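Local atomic coordinates of glutathione S-transferase-3 (Necator americanus, PDB entry 3W8S), a protein that probably conjugates glutathione to electrophilic compounds, giving S-substituted glutathiones, as a sigma-class member of the glutathione S-transferase superfamily. Residues F22-Q27 and R189-L194; G76-C81 and L153-L158; K96-E101 and E123-A128. All blocks are in the same frame, centred on the assembly; numbering follows the deposited sequence.

Contact 1: residues F22-Q27 and R189-L194; sequences FVLAGQ and RSNPAL
Leu-24 and Val-23, near the C-terminal end of helix 16-25 in the thioredoxin-like N-terminal domain, meet Asn-191, Ala-193 and Leu-194 at the N-capped start of helix 192-200, joining the two domains of the glutathione S-transferase fold near the surface. Leu-24 does much of the touching with a single methyl. Its CG is anti to the carbonyl carbon (chi1 -70°), which sends CD2 across to the helix start, between Asn-191 and Leu-194. This CD2 stands above the plane of the Asn-191 amide, 3.4 Å from OD1 and 3.6 Å from ND2, and thus rests on the flat group instead of meeting it end-on. The same methyl lies 3.8 Å from Leu-194 CG, the two leucine side chains crossing at a slant. Ala-193 points its CB at helix 16-25 and borders both neighbours, at 4.2 Å from Val-23 CG1 and 4.4 Å from Leu-24 CD2. Val-23 also directs its side chain at the other segment, with CG1 3.5 Å from Ala-193 O, while Trp-197 one turn on extends its packing. Leu-158 of helix 155-170 touches both Leu-24 and Leu-194 and carries the apolar cluster inward. Two residues after Leu-24, Gly-26 ends helix 16-25 in a Schellman motif. No hydrogen bond spans the two segments, and the polar work is local: Asn-191 OD1, beside the Leu-24 methyl, accepts from Leu-194 N at 3.1 Å, nearly straight at 165°, the donor lying 15° out of the carbonyl plane.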
# COMPACT_ATOMS: atom_id res chain seq x y z
N PHE A 22 -12.31 2.83 -14.83
CA PHE A 22 -12.67 2.50 -16.25
C PHE A 22 -13.99 3.16 -16.60
O PHE A 22 -14.10 3.76 -17.68
CB PHE A 22 -12.78 0.99 -16.48
CG PHE A 22 -11.47 0.29 -16.59
CD1 PHE A 22 -10.57 0.64 -17.60
CD2 PHE A 22 -11.14 -0.75 -15.73
CE1 PHE A 22 -9.31 0.00 -17.69
CE2 PHE A 22 -9.89 -1.40 -15.83
CZ PHE A 22 -8.98 -1.06 -16.84
N VAL A 23 -14.97 3.08 -15.70
CA VAL A 23 -16.29 3.73 -15.94
C VAL A 23 -16.15 5.24 -16.23
O VAL A 23 -16.63 5.75 -17.30
CB VAL A 23 -17.30 3.45 -14.81
CG1 VAL A 23 -18.51 4.37 -14.94
CG2 VAL A 23 -17.73 1.99 -14.86
N LEU A 24 -15.44 5.94 -15.37
CA LEU A 24 -15.25 7.34 -15.54
C LEU A 24 -14.49 7.68 -16.81
O LEU A 24 -14.70 8.77 -17.39
CB LEU A 24 -14.46 7.93 -14.33
CG LEU A 24 -15.23 7.99 -12.98
CD1 LEU A 24 -14.22 8.29 -11.85
CD2 LEU A 24 -16.33 9.03 -12.84
N ALA A 25 -13.58 6.79 -17.21
CA ALA A 25 -12.75 7.06 -18.37
C ALA A 25 -13.58 6.76 -19.60
O ALA A 25 -13.16 7.10 -20.67
CB ALA A 25 -11.51 6.16 -18.37
N GLY A 26 -14.69 6.03 -19.50
CA GLY A 26 -15.33 5.60 -20.76
C GLY A 26 -14.60 4.44 -21.40
O GLY A 26 -14.76 4.18 -22.60
N GLN A 27 -13.79 3.69 -20.63
CA GLN A 27 -12.88 2.77 -21.30
C GLN A 27 -13.47 1.38 -21.17
O GLN A 27 -13.82 0.97 -20.04
CB GLN A 27 -11.50 2.82 -20.65
CG GLN A 27 -10.64 1.62 -20.99
CD GLN A 27 -10.19 1.70 -22.46
OE1 GLN A 27 -9.73 2.74 -22.88
NE2 GLN A 27 -10.35 0.62 -23.23
N ARG A 189 -20.85 10.43 -5.65
CA ARG A 189 -21.89 9.61 -6.24
C ARG A 189 -22.94 10.34 -7.12
O ARG A 189 -23.74 9.68 -7.82
CB ARG A 189 -22.60 8.75 -5.20
CG ARG A 189 -21.69 7.66 -4.68
CD ARG A 189 -22.53 6.59 -4.00
NE ARG A 189 -21.80 5.31 -3.93
CZ ARG A 189 -22.37 4.18 -3.56
NH1 ARG A 189 -23.68 4.17 -3.25
NH2 ARG A 189 -21.65 3.03 -3.53
N SER A 190 -22.91 11.67 -7.14
CA SER A 190 -23.78 12.36 -8.05
C SER A 190 -23.01 12.49 -9.38
O SER A 190 -23.61 12.86 -10.41
CB SER A 190 -24.21 13.69 -7.44
OG SER A 190 -23.09 14.52 -7.52
N ASN A 191 -21.72 12.12 -9.43
CA ASN A 191 -21.06 12.01 -10.77
C ASN A 191 -21.93 11.11 -11.72
O ASN A 191 -22.25 9.99 -11.36
CB ASN A 191 -19.61 11.49 -10.72
CG ASN A 191 -19.03 11.30 -12.12
OD1 ASN A 191 -19.39 10.40 -12.81
ND2 ASN A 191 -18.11 12.13 -12.50
N PRO A 192 -22.40 11.64 -12.88
CA PRO A 192 -23.41 10.87 -13.66
C PRO A 192 -22.91 9.49 -14.15
O PRO A 192 -23.69 8.52 -14.11
CB PRO A 192 -23.71 11.77 -14.91
CG PRO A 192 -23.30 13.15 -14.49
CD PRO A 192 -22.13 12.98 -13.47
N ALA A 193 -21.65 9.40 -14.60
CA ALA A 193 -21.09 8.11 -14.98
C ALA A 193 -21.09 7.11 -13.78
O ALA A 193 -21.45 5.95 -13.90
CB ALA A 193 -19.68 8.31 -15.53
N LEU A 194 -20.64 7.56 -12.60
CA LEU A 194 -20.68 6.61 -11.44
C LEU A 194 -22.03 6.21 -11.02
O LEU A 194 -22.30 5.08 -10.56
CB LEU A 194 -20.08 7.29 -10.19
CG LEU A 194 -18.61 7.57 -10.15
CD1 LEU A 194 -18.19 7.73 -8.62
CD2 LEU A 194 -18.00 6.31 -10.73

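Contact 2: residues G76-C81 and L153-L158; sequences GFAGKC and LTFADL
Phe-77 O is approached by several groups from the N-terminus of helix 155-170, whose first turn is closed by an N-capping box, a well-known element of the glutathione S-transferase fold. Phe-155 N donates to it at 2.9 Å, nearly along the C=O axis, with an angle of 145° at the hydrogen. Thr-154 CA adds a CA-H...O contact at 3.1 Å, and Phe-155 CD1 comes to 3.4 Å, so the oxygen sits at the ring edge, in its plane. The Phe-155 side chain takes the crowded position between N and carbonyl carbon (chi1 71°), and this turns CE1 onto Ala-78 CA and CB. Thr-154 CG2 lies against the backbone of Gly-79, while the Phe-77 ring presents its edge to Leu-153 O and sets CE1 4.3 Å from Leu-153 CD2. Leu-24 of helix 16-25 packs on both Phe-77 and Leu-153. In the box, Thr-154 OG1 receives a weak bond from Ala-156 N. Asp-157 is fixed by its other oxygen, OD1, to Leu-148 N and His-184, and its OD2 accepts from Thr-154 N at 2.9 Å through the anti lone pair, at 160°.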
# COMPACT_ATOMS: atom_id res chain seq x y z
N GLY A 76 -6.14 10.01 -16.05
CA GLY A 76 -6.19 11.36 -15.48
C GLY A 76 -6.89 11.44 -14.10
O GLY A 76 -7.29 12.53 -13.70
N PHE A 77 -6.94 10.35 -13.33
CA PHE A 77 -7.57 10.41 -12.00
C PHE A 77 -6.59 10.18 -10.81
O PHE A 77 -7.04 9.82 -9.71
CB PHE A 77 -8.74 9.40 -11.93
CG PHE A 77 -9.83 9.71 -12.92
CD1 PHE A 77 -10.78 10.70 -12.64
CD2 PHE A 77 -9.87 9.08 -14.14
CE1 PHE A 77 -11.77 11.02 -13.58
CE2 PHE A 77 -10.86 9.38 -15.09
CZ PHE A 77 -11.79 10.38 -14.82
N ALA A 78 -5.28 10.33 -11.04
CA ALA A 78 -4.26 9.96 -10.03
C ALA A 78 -3.74 11.19 -9.30
O ALA A 78 -2.90 11.05 -8.44
CB ALA A 78 -3.10 9.27 -10.73
N GLY A 79 -4.19 12.37 -9.71
CA GLY A 79 -3.69 13.66 -9.19
C GLY A 79 -3.02 14.48 -10.30
O GLY A 79 -2.48 13.91 -11.28
N LYS A 80 -3.04 15.80 -10.19
CA LYS A 80 -2.70 16.64 -11.35
C LYS A 80 -1.22 17.13 -11.41
O LYS A 80 -0.86 17.85 -12.32
CB LYS A 80 -3.62 17.89 -11.36
CG LYS A 80 -5.13 17.61 -11.50
CD LYS A 80 -5.41 17.13 -12.92
CE LYS A 80 -6.88 16.75 -13.20
NZ LYS A 80 -6.88 15.96 -14.48
N CYS A 81 -0.39 16.83 -10.42
CA CYS A 81 1.05 17.20 -10.42
C CYS A 81 1.70 16.17 -9.46
O CYS A 81 0.98 15.43 -8.76
CB CYS A 81 1.30 18.68 -9.98
SG CYS A 81 0.71 19.07 -8.33
N LEU A 153 -11.73 15.26 -9.02
CA LEU A 153 -11.87 13.90 -8.56
C LEU A 153 -10.58 13.11 -8.76
O LEU A 153 -9.98 13.16 -9.83
CB LEU A 153 -12.97 13.29 -9.43
CG LEU A 153 -13.46 11.91 -8.96
CD1 LEU A 153 -14.32 12.09 -7.72
CD2 LEU A 153 -14.32 11.31 -10.08
N THR A 154 -10.16 12.35 -7.75
CA THR A 154 -9.09 11.39 -7.92
C THR A 154 -9.55 10.04 -7.35
O THR A 154 -10.60 9.96 -6.73
CB THR A 154 -7.81 11.82 -7.17
OG1 THR A 154 -8.05 11.80 -5.72
CG2 THR A 154 -7.35 13.24 -7.69
N PHE A 155 -8.78 8.98 -7.57
CA PHE A 155 -9.22 7.70 -7.04
C PHE A 155 -9.19 7.66 -5.50
O PHE A 155 -9.84 6.81 -4.91
CB PHE A 155 -8.52 6.49 -7.71
CG PHE A 155 -7.06 6.32 -7.37
CD1 PHE A 155 -6.06 7.13 -7.92
CD2 PHE A 155 -6.67 5.31 -6.50
CE1 PHE A 155 -4.71 6.94 -7.65
CE2 PHE A 155 -5.30 5.16 -6.18
CZ PHE A 155 -4.32 5.98 -6.73
N ALA A 156 -8.47 8.59 -4.84
CA ALA A 156 -8.66 8.65 -3.39
C ALA A 156 -10.13 8.97 -3.04
O ALA A 156 -10.68 8.38 -2.12
CB ALA A 156 -7.71 9.67 -2.71
N ASP A 157 -10.75 9.92 -3.77
CA ASP A 157 -12.17 10.29 -3.55
C ASP A 157 -13.03 9.03 -3.76
O ASP A 157 -13.99 8.70 -3.00
CB ASP A 157 -12.59 11.37 -4.59
CG ASP A 157 -11.94 12.66 -4.32
OD1 ASP A 157 -12.13 13.15 -3.18
OD2 ASP A 157 -11.23 13.26 -5.21
N LEU A 158 -12.65 8.26 -4.77
CA LEU A 158 -13.51 7.10 -5.10
C LEU A 158 -13.48 6.06 -3.94
O LEU A 158 -14.53 5.52 -3.60
CB LEU A 158 -13.07 6.42 -6.43
CG LEU A 158 -13.14 7.30 -7.69
CD1 LEU A 158 -12.52 6.48 -8.85
CD2 LEU A 158 -14.65 7.56 -8.01

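Contact 3: residues K96-E101 and E123-A128; sequences KDFINE and EVFLPA. With GSH (glutathione), chain B.
Phe-98 and Ala-128 have the nearest CA atoms of segments 96-101 and 123-128, whose local axes come within 10.1 Å and run nearly antiparallel, at 159°. The apolar part is carried by the Phe-98 ring. With CG anti to the backbone N (chi1 158°), it reaches over to helix 117-143, bringing its edge to Ala-128 C, 3.7 Å from CE1, with the CB methyl also against CE1. Its tip atom CZ meets Phe-125 CE1 at 4.1 Å, the two side chains crossing obliquely. Phe-132 stacks on Phe-98, and Phe-105 on Phe-125, extending the aromatic cluster. Glu-101 mixes packing with polar links. Its extended chain lays the carboxylate over the Ala-128 methyl, CD 3.5 Å from CB, while Val-124 CG1 touches Glu-101 O. Two waters bridge the helices: one donates to Glu-101 OE1 and, at 2.8 Å, to Ala-128 O; the other donates to OE2 and, at 3.0 Å, to Val-124 O. Lys-131 pairs with OE2 in a salt bridge, so the carboxylate is held from both oxygens. Helix 117-143 has a pi-type turn at 123-125 and is kinked at Pro-127, whose nitrogen makes no bond to the preceding turn. On ligand-facing Asp-97, OD2 accepts from the amino N1 of glutathione at 2.9 Å, with a weaker second bond to OD1, and from Gln-63 of the second subunit. The same glutathione is also hydrogen-bonded to Trp-39, Lys-43 and Ser-64 of the second subunit. An acidic residue reaching the gamma-glutamyl amine of its neighbour's glutathione resembles the shared site of dimeric glutathione S-transferases, although this protein is described as monomeric.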
# COMPACT_ATOMS: atom_id res chain seq x y z
N LYS A 96 -6.01 1.78 3.37
CA LYS A 96 -5.60 0.40 3.52
C LYS A 96 -5.30 0.07 5.01
O LYS A 96 -5.70 -0.97 5.46
CB LYS A 96 -4.37 0.15 2.65
CG LYS A 96 -3.65 -1.18 2.89
CD LYS A 96 -2.52 -1.33 1.80
CE LYS A 96 -3.07 -1.96 0.52
NZ LYS A 96 -2.11 -2.25 -0.57
N ASP A 97 -4.63 0.96 5.75
CA ASP A 97 -4.46 0.76 7.18
C ASP A 97 -5.82 0.66 7.90
O ASP A 97 -5.97 -0.12 8.80
CB ASP A 97 -3.61 1.87 7.87
CG ASP A 97 -2.14 1.84 7.47
OD1 ASP A 97 -1.64 0.82 6.90
OD2 ASP A 97 -1.44 2.86 7.76
N PHE A 98 -6.78 1.50 7.53
CA PHE A 98 -8.09 1.55 8.21
C PHE A 98 -8.75 0.16 7.91
O PHE A 98 -9.29 -0.47 8.82
CB PHE A 98 -8.86 2.70 7.59
CG PHE A 98 -10.33 2.60 7.75
CD1 PHE A 98 -10.92 2.62 9.06
CD2 PHE A 98 -11.17 2.50 6.62
CE1 PHE A 98 -12.30 2.53 9.21
CE2 PHE A 98 -12.61 2.42 6.78
CZ PHE A 98 -13.16 2.42 8.09
N ILE A 99 -8.71 -0.29 6.65
CA ILE A 99 -9.27 -1.60 6.26
C ILE A 99 -8.64 -2.75 7.06
O ILE A 99 -9.37 -3.62 7.59
CB ILE A 99 -9.20 -1.87 4.72
CG1 ILE A 99 -10.08 -0.80 4.01
CG2 ILE A 99 -9.68 -3.31 4.39
CD1 ILE A 99 -11.52 -0.87 4.47
N ASN A 100 -7.31 -2.73 7.19
CA ASN A 100 -6.62 -3.71 8.02
C ASN A 100 -7.06 -3.62 9.50
O ASN A 100 -7.20 -4.63 10.15
CB ASN A 100 -5.06 -3.62 7.83
CG ASN A 100 -4.60 -4.15 6.43
OD1 ASN A 100 -5.20 -5.06 5.87
ND2 ASN A 100 -3.52 -3.57 5.86
N GLU A 101 -7.34 -2.42 10.00
CA GLU A 101 -7.68 -2.27 11.37
C GLU A 101 -9.10 -2.88 11.66
O GLU A 101 -9.33 -3.45 12.72
CB GLU A 101 -7.62 -0.80 11.78
CG GLU A 101 -7.98 -0.56 13.22
CD GLU A 101 -8.00 0.94 13.60
OE1 GLU A 101 -7.74 1.80 12.74
OE2 GLU A 101 -8.30 1.26 14.75
N GLU A 123 -17.01 -1.51 18.98
CA GLU A 123 -15.66 -1.44 19.53
C GLU A 123 -14.57 -1.35 18.49
O GLU A 123 -13.51 -0.88 18.79
CB GLU A 123 -15.34 -2.68 20.39
CG GLU A 123 -16.24 -2.78 21.59
CD GLU A 123 -15.84 -3.89 22.58
OE1 GLU A 123 -14.79 -4.56 22.44
OE2 GLU A 123 -16.60 -4.04 23.56
N VAL A 124 -14.80 -1.90 17.32
CA VAL A 124 -13.73 -1.95 16.31
C VAL A 124 -14.09 -1.01 15.13
O VAL A 124 -13.33 -0.10 14.80
CB VAL A 124 -13.44 -3.38 15.79
CG1 VAL A 124 -12.40 -3.36 14.65
CG2 VAL A 124 -12.89 -4.25 16.94
N PHE A 125 -15.23 -1.22 14.51
CA PHE A 125 -15.51 -0.49 13.31
C PHE A 125 -15.70 1.03 13.52
O PHE A 125 -15.07 1.89 12.87
CB PHE A 125 -16.74 -1.09 12.60
CG PHE A 125 -17.08 -0.35 11.34
CD1 PHE A 125 -16.23 -0.42 10.21
CD2 PHE A 125 -18.17 0.48 11.27
CE1 PHE A 125 -16.48 0.29 9.02
CE2 PHE A 125 -18.43 1.21 10.08
CZ PHE A 125 -17.58 1.10 8.94
N LEU A 126 -16.66 1.39 14.38
CA LEU A 126 -16.95 2.80 14.52
C LEU A 126 -15.78 3.66 15.11
O LEU A 126 -15.51 4.73 14.62
CB LEU A 126 -18.27 3.02 15.33
CG LEU A 126 -19.53 2.70 14.46
CD1 LEU A 126 -20.84 2.48 15.31
CD2 LEU A 126 -19.72 3.69 13.31
N PRO A 127 -15.06 3.15 16.15
CA PRO A 127 -13.83 3.86 16.60
C PRO A 127 -12.78 3.97 15.48
O PRO A 127 -12.12 4.99 15.41
CB PRO A 127 -13.29 2.97 17.78
CG PRO A 127 -14.62 2.33 18.32
CD PRO A 127 -15.37 1.99 17.00
N ALA A 128 -12.57 2.90 14.69
CA ALA A 128 -11.61 3.03 13.58
C ALA A 128 -12.08 4.07 12.57
O ALA A 128 -11.23 4.83 12.14
CB ALA A 128 -11.39 1.67 12.87
N1 GSH B . 1.27 2.53 6.87
CA1 GSH B . 2.11 3.44 7.63
C1 GSH B . 3.39 3.70 6.85
O11 GSH B . 4.01 4.78 6.95
O12 GSH B . 3.79 2.80 6.07
CB1 GSH B . 2.45 2.87 9.02
CG1 GSH B . 3.12 3.98 9.87
CD1 GSH B . 3.46 3.46 11.27
OE1 GSH B . 3.19 2.31 11.62
N2 GSH B . 4.02 4.32 12.12
CA2 GSH B . 4.44 3.95 13.46
C2 GSH B . 4.10 5.08 14.39
O2 GSH B . 4.29 6.24 14.01
CB2 GSH B . 5.97 3.75 13.44
SG2 GSH B . 6.55 2.99 14.96
N3 GSH B . 3.64 4.79 15.62
CA3 GSH B . 3.49 5.83 16.62
C3 GSH B . 2.02 6.16 16.83
O31 GSH B . 1.72 7.07 17.62
O32 GSH B . 1.14 5.53 16.21
O HOH W 1 -8.60 4.03 11.52
O HOH W 2 -10.82 0.48 16.36

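In the fold
Contacts 1 and 2 touch through apolar side chains where the N-terminal domain meets the helical domain: their centres are 13 Å apart, and Leu-24 CD1 lies 3.5 Å from Leu-153 CD2. Contact 3 belongs to the helical domain alone, its centre about 28 Å from that of contact 1, on the other side of the chain's centre, and about 23 Å from that of contact 2. Along the chain the three are nested, 3 inside 2 inside 1. The Phe-155 side chain of contact 2 is about 9 Å from that of glutathione-binding Ser-64 and about 11 Å from a bound glutathione, whereas segment 96-101 touches the glutathione held by the second subunit.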